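Local coordinates for aminotransferase TlmJ (Streptoalloteichus hindustanus, PDB 5UID), which probably catalyses amino-group transfer with pyridoxal 5'-phosphate as cofactor and belongs to the DegT/DnrJ/EryC1 aminotransferase family, at residues Q54-S59 against E203-A208; L65-E70 against R209-L214. All coordinates share one frame; numbering follows the deposited sequence.

Contact 1 of 2, residues Q54-S59 against E203-A208; sequences QVVSVS and ELAERA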
# COMPACT_ATOMS: atom_id res chain seq x y z
N GLN A 54 -0.71 -20.80 -5.02
CA GLN A 54 0.14 -20.02 -5.92
C GLN A 54 -0.14 -18.53 -5.87
O GLN A 54 0.63 -17.75 -6.44
CB GLN A 54 -0.04 -20.51 -7.36
CG GLN A 54 0.25 -21.98 -7.57
CD GLN A 54 0.03 -22.40 -9.01
OE1 GLN A 54 -1.03 -22.92 -9.36
NE2 GLN A 54 1.03 -22.16 -9.85
N VAL A 55 -1.22 -18.11 -5.21
CA VAL A 55 -1.73 -16.76 -5.32
C VAL A 55 -1.53 -16.04 -4.00
O VAL A 55 -1.76 -16.61 -2.92
CB VAL A 55 -3.22 -16.79 -5.73
CG1 VAL A 55 -3.68 -15.42 -6.10
CG2 VAL A 55 -3.40 -17.72 -6.91
N VAL A 56 -1.07 -14.79 -4.07
CA VAL A 56 -0.76 -13.98 -2.89
C VAL A 56 -1.34 -12.59 -3.08
O VAL A 56 -1.00 -11.89 -4.04
CB VAL A 56 0.76 -13.89 -2.64
CG1 VAL A 56 1.04 -13.07 -1.39
CG2 VAL A 56 1.38 -15.29 -2.52
N SER A 57 -2.20 -12.18 -2.16
CA SER A 57 -2.77 -10.84 -2.18
C SER A 57 -1.73 -9.82 -1.73
O SER A 57 -0.96 -10.07 -0.80
CB SER A 57 -4.00 -10.77 -1.28
OG SER A 57 -4.54 -9.46 -1.24
N VAL A 58 -1.70 -8.66 -2.41
CA VAL A 58 -0.79 -7.58 -2.08
C VAL A 58 -1.54 -6.25 -2.13
O VAL A 58 -2.71 -6.19 -2.51
CB VAL A 58 0.44 -7.53 -3.02
CG1 VAL A 58 1.37 -8.71 -2.74
CG2 VAL A 58 0.00 -7.52 -4.48
N SER A 59 -0.84 -5.18 -1.75
CA SER A 59 -1.49 -3.88 -1.59
C SER A 59 -1.87 -3.27 -2.93
O SER A 59 -2.89 -2.59 -3.04
CB SER A 59 -0.57 -2.94 -0.81
OG SER A 59 0.67 -2.79 -1.47
N GLU A 203 6.84 -22.53 -3.91
CA GLU A 203 7.81 -22.11 -2.91
C GLU A 203 8.13 -20.63 -3.04
O GLU A 203 8.39 -19.96 -2.04
CB GLU A 203 9.09 -22.94 -3.02
CG GLU A 203 8.96 -24.36 -2.47
CD GLU A 203 10.27 -25.12 -2.48
OE1 GLU A 203 11.24 -24.64 -3.11
OE2 GLU A 203 10.34 -26.19 -1.85
N LEU A 204 8.12 -20.09 -4.27
CA LEU A 204 8.33 -18.66 -4.44
C LEU A 204 7.14 -17.86 -3.91
O LEU A 204 7.32 -16.74 -3.42
CB LEU A 204 8.58 -18.34 -5.91
CG LEU A 204 9.18 -16.97 -6.19
CD1 LEU A 204 10.44 -16.77 -5.36
CD2 LEU A 204 9.48 -16.80 -7.67
N ALA A 205 5.93 -18.43 -3.99
CA ALA A 205 4.77 -17.78 -3.38
C ALA A 205 4.90 -17.75 -1.87
O ALA A 205 4.48 -16.77 -1.23
CB ALA A 205 3.49 -18.51 -3.80
N GLU A 206 5.47 -18.80 -1.27
CA GLU A 206 5.69 -18.80 0.18
C GLU A 206 6.66 -17.70 0.58
O GLU A 206 6.48 -17.05 1.62
CB GLU A 206 6.20 -20.16 0.64
CG GLU A 206 5.26 -21.32 0.32
CD GLU A 206 5.82 -22.66 0.77
OE1 GLU A 206 6.51 -22.70 1.81
OE2 GLU A 206 5.56 -23.67 0.08
N ARG A 207 7.70 -17.47 -0.23
CA ARG A 207 8.62 -16.37 0.04
C ARG A 207 7.92 -15.03 -0.08
O ARG A 207 8.17 -14.11 0.72
CB ARG A 207 9.81 -16.42 -0.92
CG ARG A 207 10.73 -17.61 -0.74
CD ARG A 207 11.92 -17.49 -1.69
NE ARG A 207 12.60 -16.21 -1.52
CZ ARG A 207 13.37 -15.65 -2.45
NH1 ARG A 207 13.55 -16.24 -3.62
NH2 ARG A 207 13.96 -14.48 -2.21
N ALA A 208 7.03 -14.89 -1.07
CA ALA A 208 6.34 -13.62 -1.27
C ALA A 208 5.45 -13.27 -0.09
O ALA A 208 5.37 -12.11 0.31
CB ALA A 208 5.52 -13.68 -2.56
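The backbones of Q54 and A205 come closest, their CA atoms 5.7 Å apart, where the start of strand 55-58 passes helix 202-212. No hydrogen bond joins the two segments, and the meeting is made by methyl groups and two backbone carbonyl oxygens. V56 carries most of it from the strand side. Its CG1 lies anti to the backbone N (chi1 -179°), which leaves CG2 as the branch that reaches the helix. There CG2 rests 3.7 Å from A205 O and 4.1 Å from A205 CB, so a single methyl covers both the carbonyl and the side chain of one helical residue. One turn further on, A208 CB approaches the same methyl more loosely, with V56 CG2 at 4.4 Å. The strand backbone contributes through Q54, whose O lies 4.0 Å from A205 CB. Q54 sets out from CA away from the helix, and its amide is held by backbone groups, NE2 by F199 O and OE1 by G51 N. Both alanines also lie against F199 of strand 195-199, the antiparallel neighbour of strand 55-58 in the large mixed sheet. The small residues of the helix thus let its backbone settle close over the face of the sheet at its outermost strand, and with only apolar or weakly polar contacts between the segments, the fit depends on shape and burial rather than on directed bonds.

Contact 2 of 2, residues L65-E70 against R209-L214; sequences LFLSME and RKLASL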
# COMPACT_ATOMS: atom_id res chain seq x y z
N LEU A 65 4.86 -5.68 -8.52
CA LEU A 65 5.95 -5.64 -9.48
C LEU A 65 7.29 -5.46 -8.78
O LEU A 65 8.28 -6.12 -9.13
CB LEU A 65 5.72 -4.52 -10.50
CG LEU A 65 4.59 -4.73 -11.51
CD1 LEU A 65 4.22 -3.43 -12.20
CD2 LEU A 65 4.97 -5.79 -12.55
N PHE A 66 7.35 -4.55 -7.80
CA PHE A 66 8.58 -4.38 -7.02
C PHE A 66 8.97 -5.66 -6.30
O PHE A 66 10.15 -6.03 -6.27
CB PHE A 66 8.41 -3.24 -6.01
CG PHE A 66 8.80 -1.89 -6.54
CD1 PHE A 66 7.96 -1.20 -7.41
CD2 PHE A 66 9.98 -1.29 -6.15
CE1 PHE A 66 8.31 0.04 -7.90
CE2 PHE A 66 10.34 -0.04 -6.63
CZ PHE A 66 9.51 0.62 -7.50
N LEU A 67 7.99 -6.36 -5.72
CA LEU A 67 8.29 -7.60 -5.01
C LEU A 67 8.85 -8.66 -5.95
O LEU A 67 9.79 -9.38 -5.59
CB LEU A 67 7.03 -8.13 -4.31
CG LEU A 67 6.53 -7.37 -3.09
CD1 LEU A 67 5.21 -7.94 -2.61
CD2 LEU A 67 7.57 -7.40 -1.98
N SER A 68 8.30 -8.77 -7.16
CA SER A 68 8.77 -9.80 -8.08
C SER A 68 10.22 -9.57 -8.47
O SER A 68 11.00 -10.53 -8.58
CB SER A 68 7.87 -9.85 -9.32
OG SER A 68 8.01 -8.67 -10.10
N MSE A 69 10.61 -8.32 -8.69
CA MSE A 69 12.00 -8.00 -9.01
C MSE A 69 12.91 -8.29 -7.82
O MSE A 69 14.08 -8.64 -7.99
CB MSE A 69 12.14 -6.54 -9.44
CG MSE A 69 11.44 -6.21 -10.76
SE MSE A 69 12.05 -7.31 -12.26
CE MSE A 69 10.39 -8.25 -12.64
N GLU A 70 12.37 -8.14 -6.61
CA GLU A 70 13.13 -8.51 -5.41
C GLU A 70 13.27 -10.02 -5.30
O GLU A 70 14.38 -10.53 -5.07
CB GLU A 70 12.46 -7.93 -4.16
CG GLU A 70 12.49 -6.42 -4.07
CD GLU A 70 11.69 -5.88 -2.90
OE1 GLU A 70 11.25 -6.70 -2.06
OE2 GLU A 70 11.49 -4.65 -2.82
N ARG A 209 4.77 -14.27 0.49
CA ARG A 209 3.91 -14.02 1.64
C ARG A 209 4.71 -13.47 2.81
O ARG A 209 4.26 -12.55 3.50
CB ARG A 209 3.17 -15.29 2.04
CG ARG A 209 2.13 -15.74 1.03
CD ARG A 209 1.39 -16.98 1.50
NE ARG A 209 0.32 -17.34 0.57
CZ ARG A 209 0.45 -18.22 -0.41
NH1 ARG A 209 1.60 -18.85 -0.60
NH2 ARG A 209 -0.58 -18.48 -1.21
N LYS A 210 5.90 -14.03 3.06
CA LYS A 210 6.73 -13.55 4.15
C LYS A 210 7.29 -12.16 3.84
O LYS A 210 7.23 -11.26 4.68
CB LYS A 210 7.86 -14.54 4.43
CG LYS A 210 7.42 -15.80 5.15
CD LYS A 210 8.53 -16.84 5.17
CE LYS A 210 9.82 -16.26 5.72
NZ LYS A 210 10.94 -17.25 5.67
N LEU A 211 7.82 -11.98 2.63
CA LEU A 211 8.38 -10.69 2.26
C LEU A 211 7.33 -9.59 2.30
O LEU A 211 7.61 -8.47 2.74
CB LEU A 211 9.02 -10.77 0.87
CG LEU A 211 9.74 -9.51 0.38
CD1 LEU A 211 10.85 -9.13 1.34
CD2 LEU A 211 10.27 -9.71 -1.02
N ALA A 212 6.11 -9.89 1.85
CA ALA A 212 5.03 -8.91 1.92
C ALA A 212 4.64 -8.58 3.35
O ALA A 212 4.10 -7.50 3.60
CB ALA A 212 3.81 -9.41 1.15
N SER A 213 4.89 -9.49 4.29
CA SER A 213 4.60 -9.26 5.71
C SER A 213 5.86 -8.88 6.48
O SER A 213 6.20 -9.50 7.49
CB SER A 213 3.95 -10.49 6.32
OG SER A 213 2.63 -10.66 5.84
N LEU A 214 6.57 -7.86 5.99
CA LEU A 214 7.73 -7.28 6.67
C LEU A 214 8.89 -8.26 6.80
O LEU A 214 9.79 -8.05 7.63
CB LEU A 214 7.35 -6.73 8.05
CG LEU A 214 6.33 -5.58 8.05
CD1 LEU A 214 5.49 -5.63 9.32
CD2 LEU A 214 7.04 -4.25 7.94
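L67 and L211 meet branch to branch, their side chains running antiparallel alongside each other between helices 61-72 and 202-212. Within this pair the closest atoms are L67 CD2 and L211 CD2, 3.7 Å apart, and L67 CD2 also lies 3.8 Å from L211 CG, so it presses on the fork of the opposing leucine as well as on its end. L211 reaches across because its CG stands anti to the backbone N (chi1 -176°). The other branch of L67 covers A212, with CD1 at 4.3 Å from A212 CB. E70, one turn beyond L67, meets L211 at a slant with its extended chain. Its OE1 comes within 3.3 Å of L211 CD2, a close carboxylate-to-methyl contact and no hydrogen bond. The other oxygen, OE2, forms a salt bridge with R243, which probably steadies the carboxylate beside the leucine. An alanine at L211 would probably leave L67 CD2 without its methyl neighbour and open a gap beside the E70 carboxylate. Around this pair, L67 also packs on V58 of strand 55-58, while L211 touches A240 in a loop. The two helices thus pack together beside the outermost strand of the seven-stranded sheet, consistent with the large domain of a fold-type I PLP-dependent aminotransferase. On its other sides, helix 61-72 packs L65, S68 and M69 against strand 155-158, and F66 and M69 against helix 88-95.

In the fold
Helix 202-212 serves both contacts, turning its earlier part to strand 55-58 in contact 1 and its later part mainly to helix 61-72, the next element after that strand, in contact 2. Their centres are about 8 Å apart, and they touch through V58 CG1 and L67 CD1 and where R209 lies along V56. Contact 1 is the more buried, a valine and a backbone carbonyl of the outermost strand against two alanines. Contact 2 is only partly buried, and there longer leucines span a wider CA separation, and a glutamate salt-bridged to R243 lies beside them. The second subunit touches neither segment of contact 1 but packs on F66 and L214, in the segments of contact 2.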